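Local structure of MccB protein (Escherichia coli, 6OM4) at residues K73-N85 with L97-V109. The protein takes part in making the peptide-nucleotide antibiotic microcin C7 from the N-formylated precursor peptide MccA, probably by ATP-dependent nucleotidyl transfer in the manner of E1-like enzymes. Numbering follows the deposited sequence.
Unlike the reference sequence in segment 73-85: Ser81 (reference Gly).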
loop_
_atom_site.group_PDB
_atom_site.type_symbol
_atom_site.label_atom_id
_atom_site.label_comp_id
_atom_site.label_asym_id
_atom_site.label_seq_id
_atom_site.Cartn_x
_atom_site.Cartn_y
_atom_site.Cartn_z
ATOM N N LYS A 73 -20.766 -13.075 -11.074
ATOM C CA LYS A 73 -21.029 -11.892 -10.292
ATOM C C LYS A 73 -20.276 -11.893 -8.959
ATOM O O LYS A 73 -19.750 -10.849 -8.535
ATOM C CB LYS A 73 -22.521 -11.796 -9.946
ATOM C CG LYS A 73 -23.448 -11.256 -11.015
ATOM C CD LYS A 73 -24.813 -10.909 -10.398
ATOM C CE LYS A 73 -24.983 -9.433 -10.127
ATOM N NZ LYS A 73 -23.744 -8.836 -9.584
ATOM N N GLU A 74 -20.320 -13.016 -8.225
ATOM C CA GLU A 74 -19.794 -13.034 -6.852
ATOM C C GLU A 74 -18.263 -12.931 -6.861
ATOM O O GLU A 74 -17.670 -12.622 -5.834
ATOM C CB GLU A 74 -20.313 -14.265 -6.108
ATOM C CG GLU A 74 -19.620 -15.554 -6.505
ATOM C CD GLU A 74 -20.243 -16.818 -5.930
ATOM O OE1 GLU A 74 -21.225 -16.703 -5.169
ATOM O OE2 GLU A 74 -19.762 -17.942 -6.292
ATOM N N ASN A 75 -17.642 -13.183 -8.015
ATOM C CA ASN A 75 -16.198 -12.998 -8.181
ATOM C C ASN A 75 -15.857 -11.658 -8.872
ATOM O O ASN A 75 -14.691 -11.420 -9.154
ATOM C CB ASN A 75 -15.620 -14.195 -8.925
ATOM C CG ASN A 75 -15.670 -15.450 -8.080
ATOM O OD1 ASN A 75 -14.948 -15.562 -7.093
ATOM N ND2 ASN A 75 -16.511 -16.381 -8.459
ATOM N N PHE A 76 -16.856 -10.811 -9.157
ATOM C CA PHE A 76 -16.669 -9.532 -9.902
ATOM C C PHE A 76 -16.075 -9.769 -11.295
ATOM O O PHE A 76 -15.479 -8.852 -11.896
ATOM C CB PHE A 76 -15.885 -8.508 -9.063
ATOM C CG PHE A 76 -16.383 -8.463 -7.648
ATOM C CD1 PHE A 76 -17.691 -8.091 -7.393
ATOM C CD2 PHE A 76 -15.582 -8.856 -6.613
ATOM C CE1 PHE A 76 -18.182 -8.107 -6.102
ATOM C CE2 PHE A 76 -16.054 -8.814 -5.311
ATOM C CZ PHE A 76 -17.367 -8.477 -5.070
ATOM N N PHE A 77 -16.365 -10.940 -11.896
ATOM C CA PHE A 77 -15.974 -11.217 -13.276
ATOM C C PHE A 77 -16.913 -10.507 -14.254
ATOM O O PHE A 77 -16.501 -10.069 -15.335
ATOM C CB PHE A 77 -15.934 -12.715 -13.517
ATOM C CG PHE A 77 -14.924 -13.481 -12.696
ATOM C CD1 PHE A 77 -13.778 -12.885 -12.203
ATOM C CD2 PHE A 77 -15.095 -14.839 -12.515
ATOM C CE1 PHE A 77 -12.836 -13.628 -11.509
ATOM C CE2 PHE A 77 -14.153 -15.582 -11.818
ATOM C CZ PHE A 77 -13.022 -14.979 -11.323
ATOM N N ILE A 78 -18.182 -10.418 -13.871
ATOM C CA ILE A 78 -19.097 -9.491 -14.545
ATOM C C ILE A 78 -19.416 -8.367 -13.560
ATOM O O ILE A 78 -19.554 -8.607 -12.339
ATOM C CB ILE A 78 -20.358 -10.174 -15.121
ATOM C CG1 ILE A 78 -21.211 -10.838 -14.059
ATOM C CG2 ILE A 78 -20.012 -11.147 -16.254
ATOM C CD1 ILE A 78 -22.543 -11.290 -14.591
ATOM N N ILE A 79 -19.467 -7.138 -14.094
ATOM C CA ILE A 79 -19.648 -5.951 -13.291
ATOM C C ILE A 79 -20.717 -5.091 -13.938
ATOM O O ILE A 79 -21.024 -5.253 -15.125
ATOM C CB ILE A 79 -18.341 -5.153 -13.131
ATOM C CG1 ILE A 79 -17.805 -4.715 -14.489
ATOM C CG2 ILE A 79 -17.341 -5.966 -12.309
ATOM C CD1 ILE A 79 -16.560 -3.883 -14.413
ATOM N N PRO A 80 -21.326 -4.161 -13.181
ATOM C CA PRO A 80 -22.250 -3.216 -13.787
ATOM C C PRO A 80 -21.577 -2.494 -14.959
ATOM O O PRO A 80 -20.464 -2.021 -14.822
ATOM C CB PRO A 80 -22.584 -2.260 -12.646
ATOM C CG PRO A 80 -22.431 -3.118 -11.444
ATOM C CD PRO A 80 -21.211 -3.966 -11.742
ATOM N N SER A 81 -22.309 -2.357 -16.057
ATOM C CA SER A 81 -21.846 -1.647 -17.224
ATOM C C SER A 81 -21.481 -0.199 -16.852
ATOM O O SER A 81 -20.509 0.372 -17.410
ATOM C CB SER A 81 -22.892 -1.663 -18.305
ATOM O OG SER A 81 -22.482 -0.866 -19.387
ATOM N N GLU A 82 -22.250 0.350 -15.902
ATOM C CA GLU A 82 -22.047 1.670 -15.197
ATOM C C GLU A 82 -20.556 1.886 -14.837
ATOM O O GLU A 82 -20.001 3.003 -14.934
ATOM C CB GLU A 82 -23.004 1.623 -13.984
ATOM C CG GLU A 82 -23.018 2.806 -13.027
ATOM C CD GLU A 82 -23.790 2.589 -11.723
ATOM O OE1 GLU A 82 -24.492 1.555 -11.594
ATOM O OE2 GLU A 82 -23.665 3.438 -10.814
ATOM N N TYR A 83 -19.884 0.811 -14.423
ATOM C CA TYR A 83 -18.536 0.887 -13.837
ATOM C C TYR A 83 -17.448 0.828 -14.914
ATOM O O TYR A 83 -16.269 0.870 -14.587
ATOM C CB TYR A 83 -18.331 -0.234 -12.815
ATOM C CG TYR A 83 -19.136 -0.125 -11.545
ATOM C CD1 TYR A 83 -20.088 0.864 -11.346
ATOM C CD2 TYR A 83 -18.990 -1.074 -10.549
ATOM C CE1 TYR A 83 -20.859 0.909 -10.193
ATOM C CE2 TYR A 83 -19.750 -1.043 -9.395
ATOM C CZ TYR A 83 -20.693 -0.055 -9.211
ATOM O OH TYR A 83 -21.439 -0.038 -8.061
ATOM N N ASN A 84 -17.818 0.786 -16.201
ATOM C CA ASN A 84 -16.866 0.631 -17.277
ATOM C C ASN A 84 -17.116 1.688 -18.358
ATOM O O ASN A 84 -17.927 1.474 -19.210
ATOM C CB ASN A 84 -16.985 -0.755 -17.905
ATOM C CG ASN A 84 -15.823 -1.023 -18.816
ATOM O OD1 ASN A 84 -14.689 -1.095 -18.333
ATOM N ND2 ASN A 84 -16.095 -1.114 -20.116
ATOM N N ASN A 85 -16.433 2.831 -18.305
ATOM C CA ASN A 85 -16.848 3.992 -19.120
ATOM C C ASN A 85 -15.674 4.968 -19.260
ATOM O O ASN A 85 -14.637 4.601 -19.808
ATOM C CB ASN A 85 -18.094 4.688 -18.541
ATOM C CG ASN A 85 -19.416 3.983 -18.817
ATOM O OD1 ASN A 85 -19.710 3.574 -19.942
ATOM N ND2 ASN A 85 -20.249 3.863 -17.796
ATOM N N LEU A 97 -9.021 -1.142 -13.891
ATOM C CA LEU A 97 -9.277 -2.589 -13.915
ATOM C C LEU A 97 -9.082 -3.193 -12.524
ATOM O O LEU A 97 -9.885 -4.013 -12.099
ATOM C CB LEU A 97 -8.397 -3.279 -14.961
ATOM C CG LEU A 97 -8.565 -2.734 -16.381
ATOM C CD1 LEU A 97 -7.465 -3.270 -17.276
ATOM C CD2 LEU A 97 -9.931 -3.046 -16.959
ATOM N N HIS A 98 -8.021 -2.800 -11.826
ATOM C CA HIS A 98 -7.774 -3.245 -10.475
ATOM C C HIS A 98 -8.984 -2.913 -9.570
ATOM O O HIS A 98 -9.539 -3.803 -8.913
ATOM C CB HIS A 98 -6.445 -2.664 -9.990
ATOM C CG HIS A 98 -6.205 -2.870 -8.541
ATOM N ND1 HIS A 98 -5.760 -4.081 -8.033
ATOM C CD2 HIS A 98 -6.266 -2.007 -7.508
ATOM C CE1 HIS A 98 -5.607 -3.927 -6.719
ATOM N NE2 HIS A 98 -5.916 -2.677 -6.377
ATOM N N TYR A 99 -9.478 -1.679 -9.599
ATOM C CA TYR A 99 -10.626 -1.302 -8.704
ATOM C C TYR A 99 -11.884 -2.114 -9.080
ATOM O O TYR A 99 -12.621 -2.575 -8.197
ATOM C CB TYR A 99 -10.884 0.213 -8.681
ATOM C CG TYR A 99 -9.659 1.085 -8.463
ATOM C CD1 TYR A 99 -8.676 0.736 -7.542
ATOM C CD2 TYR A 99 -9.443 2.259 -9.184
ATOM C CE1 TYR A 99 -7.556 1.529 -7.319
ATOM C CE2 TYR A 99 -8.305 3.039 -8.988
ATOM C CZ TYR A 99 -7.331 2.657 -8.083
ATOM O OH TYR A 99 -6.182 3.413 -7.937
ATOM N N GLN A 100 -12.137 -2.291 -10.375
ATOM C CA GLN A 100 -13.323 -3.018 -10.879
ATOM C C GLN A 100 -13.285 -4.443 -10.353
ATOM O O GLN A 100 -14.307 -4.971 -9.955
ATOM C CB GLN A 100 -13.361 -3.123 -12.402
ATOM C CG GLN A 100 -13.668 -1.827 -13.132
ATOM C CD GLN A 100 -13.672 -1.923 -14.637
ATOM O OE1 GLN A 100 -14.245 -1.065 -15.354
ATOM N NE2 GLN A 100 -12.935 -2.879 -15.149
ATOM N N SER A 101 -12.077 -5.020 -10.316
ATOM C CA SER A 101 -11.903 -6.401 -9.928
ATOM C C SER A 101 -12.238 -6.646 -8.454
ATOM O O SER A 101 -12.412 -7.824 -8.096
ATOM C CB SER A 101 -10.524 -6.910 -10.265
ATOM O OG SER A 101 -9.535 -6.491 -9.322
ATOM N N TYR A 102 -12.387 -5.596 -7.644
ATOM C CA TYR A 102 -12.861 -5.708 -6.253
ATOM C C TYR A 102 -14.349 -5.345 -6.097
ATOM O O TYR A 102 -14.794 -5.252 -4.967
ATOM C CB TYR A 102 -12.000 -4.837 -5.345
ATOM C CG TYR A 102 -10.662 -5.483 -5.135
ATOM C CD1 TYR A 102 -10.488 -6.474 -4.171
ATOM C CD2 TYR A 102 -9.617 -5.226 -5.995
ATOM C CE1 TYR A 102 -9.277 -7.128 -4.029
ATOM C CE2 TYR A 102 -8.405 -5.894 -5.878
ATOM C CZ TYR A 102 -8.230 -6.849 -4.894
ATOM O OH TYR A 102 -7.006 -7.463 -4.775
ATOM N N GLY A 103 -15.069 -5.093 -7.195
ATOM C CA GLY A 103 -16.486 -4.761 -7.145
ATOM C C GLY A 103 -16.717 -3.282 -6.903
ATOM O O GLY A 103 -17.850 -2.868 -6.585
ATOM N N ALA A 104 -15.681 -2.465 -7.165
ATOM C CA ALA A 104 -15.739 -1.014 -6.931
ATOM C C ALA A 104 -16.089 -0.265 -8.224
ATOM O O ALA A 104 -15.856 -0.732 -9.317
ATOM C CB ALA A 104 -14.446 -0.511 -6.333
ATOM N N ASN A 105 -16.700 0.914 -8.071
ATOM C CA ASN A 105 -16.821 1.900 -9.161
ATOM C C ASN A 105 -15.500 2.648 -9.274
ATOM O O ASN A 105 -15.159 3.405 -8.380
ATOM C CB ASN A 105 -17.967 2.890 -8.900
ATOM C CG ASN A 105 -18.158 3.894 -10.007
ATOM O OD1 ASN A 105 -17.247 4.184 -10.795
ATOM N ND2 ASN A 105 -19.366 4.459 -10.056
ATOM N N PRO A 106 -14.697 2.426 -10.344
ATOM C CA PRO A 106 -13.346 2.965 -10.425
ATOM C C PRO A 106 -13.300 4.507 -10.426
ATOM O O PRO A 106 -12.342 5.114 -9.906
ATOM C CB PRO A 106 -12.813 2.379 -11.743
ATOM C CG PRO A 106 -14.042 2.112 -12.564
ATOM C CD PRO A 106 -15.088 1.681 -11.561
ATOM N N VAL A 107 -14.343 5.144 -10.968
ATOM C CA VAL A 107 -14.362 6.626 -10.990
ATOM C C VAL A 107 -14.496 7.169 -9.558
ATOM O O VAL A 107 -13.917 8.251 -9.260
ATOM C CB VAL A 107 -15.437 7.200 -11.936
ATOM C CG1 VAL A 107 -15.491 8.722 -11.904
ATOM C CG2 VAL A 107 -15.250 6.717 -13.368
ATOM N N LEU A 108 -15.261 6.500 -8.672
ATOM C CA LEU A 108 -15.393 6.995 -7.279
ATOM C C LEU A 108 -14.103 6.765 -6.476
ATOM O O LEU A 108 -13.712 7.595 -5.697
ATOM C CB LEU A 108 -16.596 6.362 -6.588
ATOM C CG LEU A 108 -17.910 6.549 -7.337
ATOM C CD1 LEU A 108 -19.059 5.886 -6.575
ATOM C CD2 LEU A 108 -18.206 8.025 -7.535
ATOM N N VAL A 109 -13.419 5.640 -6.701
ATOM C CA VAL A 109 -12.111 5.470 -6.103
ATOM C C VAL A 109 -11.164 6.584 -6.555
ATOM O O VAL A 109 -10.409 7.175 -5.734
ATOM C CB VAL A 109 -11.516 4.095 -6.438
ATOM C CG1 VAL A 109 -10.086 4.031 -5.929
ATOM C CG2 VAL A 109 -12.381 2.971 -5.893
HETATM O O HOH W 1 -12.613 -9.928 -10.017
#
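Phe76 and Tyr83 each turn one ring face to segment 97-109, an instance of aromatic rings packing on helix ends: Phe76 on the backbone of the turn that ends helix 93-101, Tyr83 on the N-cap of helix 106-114. Gly103 CA lies over the Phe76 face, 3.8 Å from the ring centroid and 21° off its normal, a CH-pi contact, with Tyr102 C above the same face. With CG anti to its own carbonyl carbon (chi1 -45°), Phe76 directs its ring at this turn. Gly103, at positive phi, is the C-prime residue of the Schellman motif ending helix 93-101; Phe76 itself follows helix 62-74 in another Schellman motif, so two helix ends meet here, joining the antiparallel sheet, where strand 78-80 pairs with strand 2-5, to helices 93-101 and 106-114. A water bridges them, donating to Asn75 O at 2.7 Å and Ser101 O at 2.9 Å.

Over the Tyr83 ring sits Asn105 CB, 3.9 Å from the centroid, while Pro80 CG covers the opposite face. The Asn105 amide stacks on this ring with planes 26° apart; its OD1 accepts from Val107 N (3.1 Å), capping helix 106-114. The Ile79 and extended Gln100 side chains cross at about a right angle, with Ile79 CD1 3.5 Å from Gln100 CD.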